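Local coordinates for protein fructosyl amine: oxygen oxidoreductase (Aspergillus fumigatus, PDB 3DJE) that is a deglycating, FAD-dependent fructosamine oxidase (amadoriase) that uses oxygen to oxidise fructosyl amino acids, at residues W17-A22 with V176-G181; S8-G13 with K198-A203. All coordinates share one frame; numbering follows the deposited sequence. Where two conformers were deposited one is given.

Contact 1: residues W17-A22 with V176-G181; sequences WGTSTA and VKFVTG. With FAD (flavin-adenine dinucleotide), chain C.
Ala22, Val176 and Phe178 form a buried, apolar helix-on-sheet contact: helix 16-27, the first helix of the Rossmann-type FAD domain, packs beside strand 177-180, an outermost strand of the six-stranded, mostly parallel sheet. The backbones come closest at Ala22 and Val176, with 6.9 Å between their CA atoms. Val176 offers Ala22 both methyls. With CG1 anti to the backbone N (chi1 175°), that branch approaches Ala22 CB at 4.1 Å, while the other, CG2, lies 3.7 Å from Ala22 O. Phe178 reaches the helix with the far end of its ring. Its CZ stands 4.3 Å from Ala22 CB in an oblique approach, and Thr19 OG1 sits at the ring edge, near its plane, 4.4 Å from Phe178 CE1. Val35 of the neighbouring strand 33-37 touches both Ala22 and Val176, and Ala168 of helix 160-173 adjoins Thr19 and Phe178.

At the start of the helix the contacts turn polar. Trp17 N donates an almost straight bond (174°) of 2.8 Å to FAD O2P, and the cofactor's O1P lies above one face of the indole, offset toward the rim. Trp17 O takes two donors from opposite faces of its plane, Thr21 N and, at 2.8 Å, Thr21 OG1.

The two segments thus meet chiefly through methyl and ring surfaces, with Ala22 O and Thr19 OG1 at the margin, burying 145 Å², which implies cohesion by dispersion and shape. Directional bonding is concentrated at the helix's N-terminal end, where the helix dipole would be expected to stabilise the FAD phosphate.

Contact 2: residues S8-G13 with K198-A203; sequences SLLIVG and KGAVTA. Unlike the reference sequence in segment 198-203: Ala203 (reference Gly). With FAD (flavin-adenine dinucleotide), chain C.
Leu10 CD2 stands to one side of the Gly199-Ala200 peptide plane, displaced outward past Ala200 N on its N-H side, 3.6 Å from that nitrogen. A second flat group, the FAD adenine, meets the end of strand 9-12 and the Gly13 that follows it. Val12 CG1 is 3.7 Å from FAD C2A, on a line within about 20° of the ring normal, above the pyrimidine rim. Gly13 CA approaches N3A of the cofactor at 3.6 Å, much closer to the ring plane.

The strands are not partners in one sheet. Axes of 9-12 and 198-202 come within 7.9 Å and cross at 51°, which is packing of two layers: the mostly parallel sheet of the FAD domain against the three-stranded antiparallel sheet containing strand 196-202. Leu10 and Val12 both project toward that layer and share Ala200 CB, Leu10 CD2 at 3.8 Å and Val12 CG2 at 4.5 Å. Having CG anti to the backbone N (chi1 -174°) carries the Leu10 branch across to Gly199 CA, 4.0 Å from CD2. Val12 also touches Val187 on strand 187-193.

The surface joined, 109 Å², is modest and mainly apolar, Leu10 CD2 lying against backbone as well as a methyl. Since Val12 turns one methyl to Ala200 and the other to the cofactor, the interlayer core continues to the adenine, which Val12 and Gly13 meet by van der Waals contact.

Overall arrangement
Strand 9-12, part of contact 2, also packs against the helix of contact 1; the contact centres are 11 Å apart. Its Leu10 and Val12 face the antiparallel sheet, whereas Ile11 points to the other side and meets helix 16-27, with Ile11 CD1 3.6 Å from Ala22 N. The result is a beta-beta-alpha layering, as in the FAD-binding variant of the Rossmann fold found in the glutathione reductase-like family. Strand and helix follow each other in the chain through a tight turn; Gly13, Gly15 and, in the helix, Gly18 fit a GxGxxG motif. Both contacts touch FAD at different places: contact 2 at the adenine, contact 1 at the pyrophosphate. Asp37 and Thr16 add further hydrogen bonds.

Contact 1: residues W17-A22 with V176-G181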
ATOM      1  N   TRP A  17      -2.778   1.319  -8.131  1.00  8.21           N
ATOM      2  CA  TRP A  17      -2.532   2.507  -8.928  1.00  8.34           C
ATOM      3  C   TRP A  17      -2.849   2.297 -10.413  1.00  8.50           C
ATOM      4  O   TRP A  17      -3.335   3.220 -11.080  1.00  8.48           O
ATOM      5  CB  TRP A  17      -1.105   2.994  -8.695  1.00  8.50           C
ATOM      6  CG  TRP A  17      -0.909   3.650  -7.345  1.00  7.68           C
ATOM      7  CD1 TRP A  17      -1.725   3.567  -6.238  1.00  9.15           C
ATOM      8  CD2 TRP A  17       0.172   4.508  -6.984  1.00  8.55           C
ATOM      9  NE1 TRP A  17      -1.212   4.339  -5.217  1.00  9.17           N
ATOM     10  CE2 TRP A  17      -0.050   4.923  -5.651  1.00  8.95           C
ATOM     11  CE3 TRP A  17       1.316   4.969  -7.664  1.00 10.44           C
ATOM     12  CZ2 TRP A  17       0.827   5.784  -4.986  1.00  9.68           C
ATOM     13  CZ3 TRP A  17       2.188   5.837  -6.995  1.00 10.42           C
ATOM     14  CH2 TRP A  17       1.937   6.216  -5.672  1.00  9.52           C
ATOM     15  N   GLY A  18      -2.638   1.075 -10.921  1.00  8.98           N
ATOM     16  CA  GLY A  18      -3.045   0.735 -12.289  1.00  9.15           C
ATOM     17  C   GLY A  18      -4.556   0.855 -12.457  1.00  9.23           C
ATOM     18  O   GLY A  18      -5.037   1.425 -13.450  1.00  9.89           O
ATOM     19  N   THR A  19      -5.306   0.337 -11.485  1.00  8.86           N
ATOM     20  CA  THR A  19      -6.765   0.430 -11.528  1.00 10.02           C
ATOM     21  C   THR A  19      -7.215   1.889 -11.421  1.00  9.33           C
ATOM     22  O   THR A  19      -8.109   2.327 -12.172  1.00  9.01           O
ATOM     23  CB  THR A  19      -7.434  -0.470 -10.488  1.00 10.72           C
ATOM     24  OG1 THR A  19      -7.170  -1.828 -10.835  1.00 12.51           O
ATOM     25  CG2 THR A  19      -8.954  -0.271 -10.460  1.00 11.23           C
ATOM     26  N   SER A  20      -6.589   2.650 -10.516  1.00  8.90           N
ATOM     27  CA  SER A  20      -6.918   4.082 -10.391  1.00  9.04           C
ATOM     28  C   SER A  20      -6.705   4.798 -11.734  1.00  8.94           C
ATOM     29  O   SER A  20      -7.547   5.611 -12.197  1.00  8.91           O
ATOM     30  CB  SER A  20      -6.054   4.757  -9.328  1.00  9.75           C
ATOM     31  OG  SER A  20      -6.616   6.021  -9.015  1.00 10.05           O
ATOM     32  N   THR A  21      -5.573   4.489 -12.365  1.00  8.76           N
ATOM     33  CA  THR A  21      -5.240   5.068 -13.654  1.00  8.90           C
ATOM     34  C   THR A  21      -6.276   4.683 -14.721  1.00  8.78           C
ATOM     35  O   THR A  21      -6.737   5.542 -15.485  1.00  9.44           O
ATOM     36  CB  THR A  21      -3.810   4.697 -14.075  1.00  8.96           C
ATOM     37  OG1 THR A  21      -2.893   5.153 -13.073  1.00 10.52           O
ATOM     38  CG2 THR A  21      -3.452   5.400 -15.378  1.00  8.79           C
ATOM     39  N   ALA A  22      -6.650   3.401 -14.763  1.00  8.29           N
ATOM     40  CA  ALA A  22      -7.659   2.924 -15.715  1.00  9.02           C
ATOM     41  C   ALA A  22      -8.981   3.673 -15.547  1.00  9.28           C
ATOM     42  O   ALA A  22      -9.582   4.139 -16.524  1.00  9.92           O
ATOM     43  CB  ALA A  22      -7.858   1.426 -15.559  1.00  9.28           C
ATOM     44  N   VAL A 176     -12.848   0.004 -20.493  1.00 12.76           N
ATOM     45  CA  VAL A 176     -11.474  -0.473 -20.304  1.00 11.99           C
ATOM     46  C   VAL A 176     -11.432  -2.003 -20.422  1.00 12.10           C
ATOM     47  O   VAL A 176     -12.291  -2.719 -19.870  1.00 12.23           O
ATOM     48  CB  VAL A 176     -10.878   0.002 -18.954  1.00 11.33           C
ATOM     49  CG1 VAL A 176      -9.474  -0.612 -18.712  1.00 10.97           C
ATOM     50  CG2 VAL A 176     -10.829   1.537 -18.889  1.00 11.49           C
ATOM     51  N   LYS A 177     -10.439  -2.475 -21.170  0.50 12.24           N
ATOM     52  CA  LYS A 177     -10.197  -3.897 -21.388  0.50 12.33           C
ATOM     53  C   LYS A 177      -9.253  -4.395 -20.302  0.50 12.39           C
ATOM     54  O   LYS A 177      -8.154  -3.871 -20.149  0.50 12.49           O
ATOM     55  CB  LYS A 177      -9.565  -4.098 -22.767  0.50 12.69           C
ATOM     56  CG  LYS A 177     -10.442  -3.618 -23.924  0.50 14.55           C
ATOM     57  CD  LYS A 177      -9.616  -3.197 -25.145  0.50 15.14           C
ATOM     58  CE  LYS A 177      -9.218  -1.717 -25.111  0.50 15.37           C
ATOM     59  NZ  LYS A 177     -10.334  -0.794 -24.742  0.50 15.56           N
ATOM     60  N   PHE A 178      -9.689  -5.390 -19.535  1.00 12.45           N
ATOM     61  CA  PHE A 178      -8.796  -6.036 -18.570  1.00 12.76           C
ATOM     62  C   PHE A 178      -8.426  -7.406 -19.080  1.00 13.19           C
ATOM     63  O   PHE A 178      -9.306  -8.251 -19.280  1.00 14.47           O
ATOM     64  CB  PHE A 178      -9.437  -6.171 -17.179  1.00 12.65           C
ATOM     65  CG  PHE A 178      -9.488  -4.885 -16.406  1.00 12.18           C
ATOM     66  CD1 PHE A 178      -8.595  -4.640 -15.358  1.00 12.33           C
ATOM     67  CD2 PHE A 178     -10.426  -3.913 -16.723  1.00 12.11           C
ATOM     68  CE1 PHE A 178      -8.645  -3.433 -14.635  1.00 13.43           C
ATOM     69  CE2 PHE A 178     -10.487  -2.706 -16.016  1.00 13.20           C
ATOM     70  CZ  PHE A 178      -9.594  -2.461 -14.971  1.00 13.54           C
ATOM     71  N   VAL A 179      -7.128  -7.621 -19.273  1.00 12.41           N
ATOM     72  CA  VAL A 179      -6.608  -8.918 -19.698  1.00 13.08           C
ATOM     73  C   VAL A 179      -5.797  -9.477 -18.532  1.00 13.13           C
ATOM     74  O   VAL A 179      -4.681  -9.027 -18.264  1.00 13.04           O
ATOM     75  CB  VAL A 179      -5.744  -8.810 -20.982  1.00 13.05           C
ATOM     76  CG1 VAL A 179      -5.224 -10.193 -21.392  1.00 14.90           C
ATOM     77  CG2 VAL A 179      -6.547  -8.146 -22.116  1.00 14.91           C
ATOM     78  N   THR A 180      -6.387 -10.440 -17.832  1.00 13.75           N
ATOM     79  CA  THR A 180      -5.856 -10.867 -16.546  1.00 14.59           C
ATOM     80  C   THR A 180      -5.657 -12.370 -16.482  1.00 15.04           C
ATOM     81  O   THR A 180      -6.286 -13.126 -17.238  1.00 16.22           O
ATOM     82  CB  THR A 180      -6.777 -10.454 -15.385  1.00 15.45           C
ATOM     83  OG1 THR A 180      -8.048 -11.102 -15.527  1.00 17.44           O
ATOM     84  CG2 THR A 180      -6.940  -8.939 -15.325  1.00 15.11           C
ATOM     85  N   GLY A 181      -4.793 -12.793 -15.572  1.00 14.55           N
ATOM     86  CA  GLY A 181      -4.457 -14.197 -15.467  1.00 14.96           C
ATOM     87  C   GLY A 181      -3.152 -14.502 -16.158  1.00 15.25           C
ATOM     88  O   GLY A 181      -2.585 -13.671 -16.862  1.00 14.80           O
TER
HETATM   89  PA  FAD C 500      -0.088  -3.207  -6.230  1.00  9.66           P
HETATM   90  O1A FAD C 500      -1.441  -2.835  -5.803  1.00 10.32           O
HETATM   91  O2A FAD C 500       0.645  -4.254  -5.455  1.00  9.99           O
HETATM   92  O5B FAD C 500      -0.248  -3.613  -7.750  1.00 10.46           O
HETATM   93  C5B FAD C 500       0.820  -4.160  -8.527  1.00 10.37           C
HETATM   94  C4B FAD C 500       0.174  -4.972  -9.657  1.00 11.02           C
HETATM   95  O4B FAD C 500       1.282  -5.293 -10.519  1.00  9.92           O
HETATM   96  C3B FAD C 500      -0.345  -6.303  -9.065  1.00 11.02           C
HETATM   97  O3B FAD C 500      -1.758  -6.451  -9.281  1.00 12.08           O
HETATM   98  C2B FAD C 500       0.470  -7.340  -9.855  1.00  9.60           C
HETATM   99  O2B FAD C 500      -0.319  -8.521 -10.204  1.00 12.18           O
HETATM  100  C1B FAD C 500       0.935  -6.518 -11.090  1.00 11.05           C
HETATM  101  N9A FAD C 500       2.031  -7.278 -11.764  1.00 10.58           N
HETATM  102  C8A FAD C 500       3.050  -7.963 -11.202  1.00 10.90           C
HETATM  103  N7A FAD C 500       3.773  -8.550 -12.179  1.00  9.14           N
HETATM  104  C5A FAD C 500       3.205  -8.234 -13.352  1.00  8.71           C
HETATM  105  C6A FAD C 500       3.488  -8.555 -14.684  1.00  9.40           C
HETATM  106  N6A FAD C 500       4.535  -9.360 -14.982  1.00 10.29           N
HETATM  107  N1A FAD C 500       2.695  -8.057 -15.653  1.00  9.55           N
HETATM  108  C2A FAD C 500       1.652  -7.269 -15.366  1.00  9.77           C
HETATM  109  N3A FAD C 500       1.351  -6.946 -14.104  1.00  8.96           N
HETATM  110  C4A FAD C 500       2.114  -7.419 -13.090  1.00  8.87           C
HETATM  111  N1  FAD C 500      -1.398   1.891   2.303  1.00  9.29           N
HETATM  112  C2  FAD C 500      -2.311   2.771   2.880  1.00  9.88           C
HETATM  113  O2  FAD C 500      -2.628   3.827   2.327  1.00 10.41           O
HETATM  114  N3  FAD C 500      -2.871   2.447   4.116  1.00  9.88           N
HETATM  115  C4  FAD C 500      -2.533   1.278   4.791  1.00 11.21           C
HETATM  116  O4  FAD C 500      -3.053   1.022   5.884  1.00 10.70           O
HETATM  117  C4X FAD C 500      -1.598   0.411   4.206  1.00 10.49           C
HETATM  118  N5  FAD C 500      -1.224  -0.761   4.862  1.00 11.11           N
HETATM  119  C5X FAD C 500      -0.435  -1.695   4.195  1.00  9.98           C
HETATM  120  C6  FAD C 500      -0.247  -2.944   4.780  1.00 11.30           C
HETATM  121  C7  FAD C 500       0.495  -3.917   4.122  1.00 11.37           C
HETATM  122  C7M FAD C 500       0.689  -5.268   4.826  1.00 11.77           C
HETATM  123  C8  FAD C 500       1.033  -3.657   2.863  1.00 10.75           C
HETATM  124  C8M FAD C 500       1.792  -4.770   2.101  1.00 11.57           C
HETATM  125  C9  FAD C 500       0.825  -2.403   2.272  1.00 10.37           C
HETATM  126  C9A FAD C 500       0.079  -1.418   2.930  1.00  9.09           C
HETATM  127  N10 FAD C 500      -0.136  -0.144   2.369  1.00  9.79           N
HETATM  128  C10 FAD C 500      -1.044   0.728   2.968  1.00  9.91           C
HETATM  129  C1' FAD C 500       0.573   0.265   1.148  1.00  8.36           C
HETATM  130  C2' FAD C 500      -0.312   0.023  -0.075  1.00  8.62           C
HETATM  131  O2' FAD C 500      -0.980  -1.252   0.049  1.00  9.46           O
HETATM  132  C3' FAD C 500       0.551   0.055  -1.333  1.00  7.33           C
HETATM  133  O3' FAD C 500       1.411   1.212  -1.286  1.00  9.64           O
HETATM  134  C4' FAD C 500      -0.290   0.154  -2.610  1.00  8.43           C
HETATM  135  O4' FAD C 500      -1.387  -0.759  -2.594  1.00  9.75           O
HETATM  136  C5' FAD C 500       0.604  -0.158  -3.815  1.00  9.58           C
HETATM  137  O5' FAD C 500      -0.154  -0.015  -5.028  1.00  8.86           O
HETATM  138  P   FAD C 500       0.520  -0.359  -6.441  1.00  9.27           P
HETATM  139  O1P FAD C 500       1.800   0.399  -6.567  1.00  9.53           O
HETATM  140  O2P FAD C 500      -0.551  -0.195  -7.445  1.00  9.14           O
HETATM  141  O3P FAD C 500       0.880  -1.924  -6.354  1.00  9.07           O

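Contact 2: residues S8-G13 with K198-A203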
ATOM      1  N   SER A   8      -4.392   3.923 -28.512  0.50 13.41           N
ATOM      2  CA  SER A   8      -4.141   2.720 -27.713  0.50 12.78           C
ATOM      3  C   SER A   8      -3.257   3.043 -26.505  0.50 12.46           C
ATOM      4  O   SER A   8      -2.106   3.468 -26.660  0.50 12.63           O
ATOM      5  CB  SER A   8      -3.499   1.622 -28.566  0.50 13.03           C
ATOM      6  OG  SER A   8      -3.154   0.506 -27.756  0.50 12.83           O
ATOM      7  N   LEU A   9      -3.818   2.850 -25.311  1.00 11.96           N
ATOM      8  CA  LEU A   9      -3.094   3.062 -24.053  1.00 11.02           C
ATOM      9  C   LEU A   9      -3.004   1.733 -23.326  1.00 11.16           C
ATOM     10  O   LEU A   9      -3.979   0.980 -23.278  1.00 11.69           O
ATOM     11  CB  LEU A   9      -3.802   4.093 -23.164  1.00 10.42           C
ATOM     12  CG  LEU A   9      -4.132   5.438 -23.813  1.00 10.64           C
ATOM     13  CD1 LEU A   9      -4.842   6.316 -22.780  1.00 11.98           C
ATOM     14  CD2 LEU A   9      -2.851   6.113 -24.261  1.00 11.89           C
ATOM     15  N   LEU A  10      -1.833   1.450 -22.771  1.00 10.54           N
ATOM     16  CA  LEU A  10      -1.583   0.168 -22.122  1.00 10.57           C
ATOM     17  C   LEU A  10      -1.158   0.403 -20.695  1.00 10.47           C
ATOM     18  O   LEU A  10      -0.278   1.232 -20.449  1.00 10.85           O
ATOM     19  CB  LEU A  10      -0.470  -0.567 -22.856  1.00 11.10           C
ATOM     20  CG  LEU A  10      -0.181  -1.997 -22.405  1.00 10.87           C
ATOM     21  CD1 LEU A  10      -1.390  -2.904 -22.636  1.00 12.04           C
ATOM     22  CD2 LEU A  10       1.021  -2.528 -23.170  1.00 11.63           C
ATOM     23  N   ILE A  11      -1.797  -0.294 -19.751  1.00 10.04           N
ATOM     24  CA  ILE A  11      -1.387  -0.205 -18.349  1.00  9.22           C
ATOM     25  C   ILE A  11      -0.839  -1.550 -17.917  1.00  9.18           C
ATOM     26  O   ILE A  11      -1.531  -2.572 -18.053  1.00  9.11           O
ATOM     27  CB  ILE A  11      -2.553   0.182 -17.422  1.00  9.38           C
ATOM     28  CG1 ILE A  11      -3.114   1.545 -17.830  1.00 10.12           C
ATOM     29  CG2 ILE A  11      -2.111   0.175 -15.945  1.00  9.99           C
ATOM     30  CD1 ILE A  11      -4.424   1.863 -17.162  1.00 11.77           C
ATOM     31  N   VAL A  12       0.402  -1.554 -17.430  1.00  8.29           N
ATOM     32  CA  VAL A  12       1.018  -2.778 -16.894  1.00  9.17           C
ATOM     33  C   VAL A  12       0.779  -2.831 -15.390  1.00  9.47           C
ATOM     34  O   VAL A  12       1.377  -2.058 -14.624  1.00  9.83           O
ATOM     35  CB  VAL A  12       2.536  -2.865 -17.221  1.00  8.90           C
ATOM     36  CG1 VAL A  12       3.189  -4.147 -16.580  1.00  9.26           C
ATOM     37  CG2 VAL A  12       2.767  -2.851 -18.723  1.00 11.51           C
ATOM     38  N   GLY A  13      -0.124  -3.725 -14.992  1.00  9.50           N
ATOM     39  CA  GLY A  13      -0.527  -3.900 -13.602  1.00 10.16           C
ATOM     40  C   GLY A  13      -1.936  -3.397 -13.330  1.00 10.85           C
ATOM     41  O   GLY A  13      -2.237  -2.221 -13.550  1.00 11.95           O
ATOM     42  N   LYS A 198       7.305   0.844 -26.724  1.00 11.43           N
ATOM     43  CA  LYS A 198       6.198   0.806 -27.687  1.00 11.51           C
ATOM     44  C   LYS A 198       5.024  -0.053 -27.240  1.00 10.93           C
ATOM     45  O   LYS A 198       4.069  -0.232 -27.995  1.00 11.95           O
ATOM     46  CB  LYS A 198       6.683   0.318 -29.072  1.00 11.68           C
ATOM     47  CG  LYS A 198       7.774   1.180 -29.727  1.00 15.10           C
ATOM     48  CD  LYS A 198       7.419   2.656 -29.789  1.00 18.05           C
ATOM     49  CE  LYS A 198       8.485   3.427 -30.570  1.00 20.09           C
ATOM     50  NZ  LYS A 198       8.227   4.904 -30.557  1.00 21.11           N
ATOM     51  N   GLY A 199       5.106  -0.577 -26.017  1.00 10.72           N
ATOM     52  CA  GLY A 199       4.075  -1.477 -25.465  1.00  9.96           C
ATOM     53  C   GLY A 199       4.720  -2.597 -24.675  1.00  9.74           C
ATOM     54  O   GLY A 199       5.782  -2.406 -24.059  1.00  9.91           O
ATOM     55  N   ALA A 200       4.081  -3.765 -24.690  1.00 10.20           N
ATOM     56  CA  ALA A 200       4.547  -4.917 -23.899  1.00  9.43           C
ATOM     57  C   ALA A 200       4.283  -6.236 -24.598  1.00  9.91           C
ATOM     58  O   ALA A 200       3.415  -6.331 -25.467  1.00 10.21           O
ATOM     59  CB  ALA A 200       3.856  -4.942 -22.537  1.00 10.09           C
ATOM     60  N   VAL A 201       5.025  -7.254 -24.188  1.00  8.84           N
ATOM     61  CA  VAL A 201       4.767  -8.620 -24.661  1.00  9.86           C
ATOM     62  C   VAL A 201       4.350  -9.448 -23.457  1.00  9.32           C
ATOM     63  O   VAL A 201       5.008  -9.386 -22.411  1.00  9.72           O
ATOM     64  CB  VAL A 201       6.021  -9.247 -25.285  1.00 10.37           C
ATOM     65  CG1 VAL A 201       5.717 -10.652 -25.813  1.00 11.71           C
ATOM     66  CG2 VAL A 201       6.571  -8.360 -26.404  1.00 10.74           C
ATOM     67  N   THR A 202       3.278 -10.235 -23.611  1.00  9.81           N
ATOM     68  CA  THR A 202       2.816 -11.115 -22.525  1.00 10.36           C
ATOM     69  C   THR A 202       3.318 -12.553 -22.711  1.00 10.67           C
ATOM     70  O   THR A 202       3.776 -12.911 -23.805  1.00 10.95           O
ATOM     71  CB  THR A 202       1.287 -11.070 -22.344  1.00 11.28           C
ATOM     72  OG1 THR A 202       0.648 -11.238 -23.616  1.00 12.11           O
ATOM     73  CG2 THR A 202       0.869  -9.708 -21.771  1.00 11.61           C
ATOM     74  N   ALA A 203       3.233 -13.351 -21.647  1.00 11.21           N
ATOM     75  CA  ALA A 203       3.819 -14.699 -21.616  1.00 11.44           C
ATOM     76  C   ALA A 203       3.174 -15.686 -22.591  1.00 12.09           C
ATOM     77  O   ALA A 203       3.760 -16.754 -22.855  1.00 13.09           O
ATOM     78  CB  ALA A 203       3.751 -15.261 -20.213  1.00 11.65           C
TER
HETATM   79  PA  FAD C 500      -0.088  -3.207  -6.230  1.00  9.66           P
HETATM   80  O1A FAD C 500      -1.441  -2.835  -5.803  1.00 10.32           O
HETATM   81  O2A FAD C 500       0.645  -4.254  -5.455  1.00  9.99           O
HETATM   82  O5B FAD C 500      -0.248  -3.613  -7.750  1.00 10.46           O
HETATM   83  C5B FAD C 500       0.820  -4.160  -8.527  1.00 10.37           C
HETATM   84  C4B FAD C 500       0.174  -4.972  -9.657  1.00 11.02           C
HETATM   85  O4B FAD C 500       1.282  -5.293 -10.519  1.00  9.92           O
HETATM   86  C3B FAD C 500      -0.345  -6.303  -9.065  1.00 11.02           C
HETATM   87  O3B FAD C 500      -1.758  -6.451  -9.281  1.00 12.08           O
HETATM   88  C2B FAD C 500       0.470  -7.340  -9.855  1.00  9.60           C
HETATM   89  O2B FAD C 500      -0.319  -8.521 -10.204  1.00 12.18           O
HETATM   90  C1B FAD C 500       0.935  -6.518 -11.090  1.00 11.05           C
HETATM   91  N9A FAD C 500       2.031  -7.278 -11.764  1.00 10.58           N
HETATM   92  C8A FAD C 500       3.050  -7.963 -11.202  1.00 10.90           C
HETATM   93  N7A FAD C 500       3.773  -8.550 -12.179  1.00  9.14           N
HETATM   94  C5A FAD C 500       3.205  -8.234 -13.352  1.00  8.71           C
HETATM   95  C6A FAD C 500       3.488  -8.555 -14.684  1.00  9.40           C
HETATM   96  N6A FAD C 500       4.535  -9.360 -14.982  1.00 10.29           N
HETATM   97  N1A FAD C 500       2.695  -8.057 -15.653  1.00  9.55           N
HETATM   98  C2A FAD C 500       1.652  -7.269 -15.366  1.00  9.77           C
HETATM   99  N3A FAD C 500       1.351  -6.946 -14.104  1.00  8.96           N
HETATM  100  C4A FAD C 500       2.114  -7.419 -13.090  1.00  8.87           C
HETATM  101  N1  FAD C 500      -1.398   1.891   2.303  1.00  9.29           N
HETATM  102  C2  FAD C 500      -2.311   2.771   2.880  1.00  9.88           C
HETATM  103  O2  FAD C 500      -2.628   3.827   2.327  1.00 10.41           O
HETATM  104  N3  FAD C 500      -2.871   2.447   4.116  1.00  9.88           N
HETATM  105  C4  FAD C 500      -2.533   1.278   4.791  1.00 11.21           C
HETATM  106  O4  FAD C 500      -3.053   1.022   5.884  1.00 10.70           O
HETATM  107  C4X FAD C 500      -1.598   0.411   4.206  1.00 10.49           C
HETATM  108  N5  FAD C 500      -1.224  -0.761   4.862  1.00 11.11           N
HETATM  109  C5X FAD C 500      -0.435  -1.695   4.195  1.00  9.98           C
HETATM  110  C6  FAD C 500      -0.247  -2.944   4.780  1.00 11.30           C
HETATM  111  C7  FAD C 500       0.495  -3.917   4.122  1.00 11.37           C
HETATM  112  C7M FAD C 500       0.689  -5.268   4.826  1.00 11.77           C
HETATM  113  C8  FAD C 500       1.033  -3.657   2.863  1.00 10.75           C
HETATM  114  C8M FAD C 500       1.792  -4.770   2.101  1.00 11.57           C
HETATM  115  C9  FAD C 500       0.825  -2.403   2.272  1.00 10.37           C
HETATM  116  C9A FAD C 500       0.079  -1.418   2.930  1.00  9.09           C
HETATM  117  N10 FAD C 500      -0.136  -0.144   2.369  1.00  9.79           N
HETATM  118  C10 FAD C 500      -1.044   0.728   2.968  1.00  9.91           C
HETATM  119  C1' FAD C 500       0.573   0.265   1.148  1.00  8.36           C
HETATM  120  C2' FAD C 500      -0.312   0.023  -0.075  1.00  8.62           C
HETATM  121  O2' FAD C 500      -0.980  -1.252   0.049  1.00  9.46           O
HETATM  122  C3' FAD C 500       0.551   0.055  -1.333  1.00  7.33           C
HETATM  123  O3' FAD C 500       1.411   1.212  -1.286  1.00  9.64           O
HETATM  124  C4' FAD C 500      -0.290   0.154  -2.610  1.00  8.43           C
HETATM  125  O4' FAD C 500      -1.387  -0.759  -2.594  1.00  9.75           O
HETATM  126  C5' FAD C 500       0.604  -0.158  -3.815  1.00  9.58           C
HETATM  127  O5' FAD C 500      -0.154  -0.015  -5.028  1.00  8.86           O
HETATM  128  P   FAD C 500       0.520  -0.359  -6.441  1.00  9.27           P
HETATM  129  O1P FAD C 500       1.800   0.399  -6.567  1.00  9.53           O
HETATM  130  O2P FAD C 500      -0.551  -0.195  -7.445  1.00  9.14           O
HETATM  131  O3P FAD C 500       0.880  -1.924  -6.354  1.00  9.07           O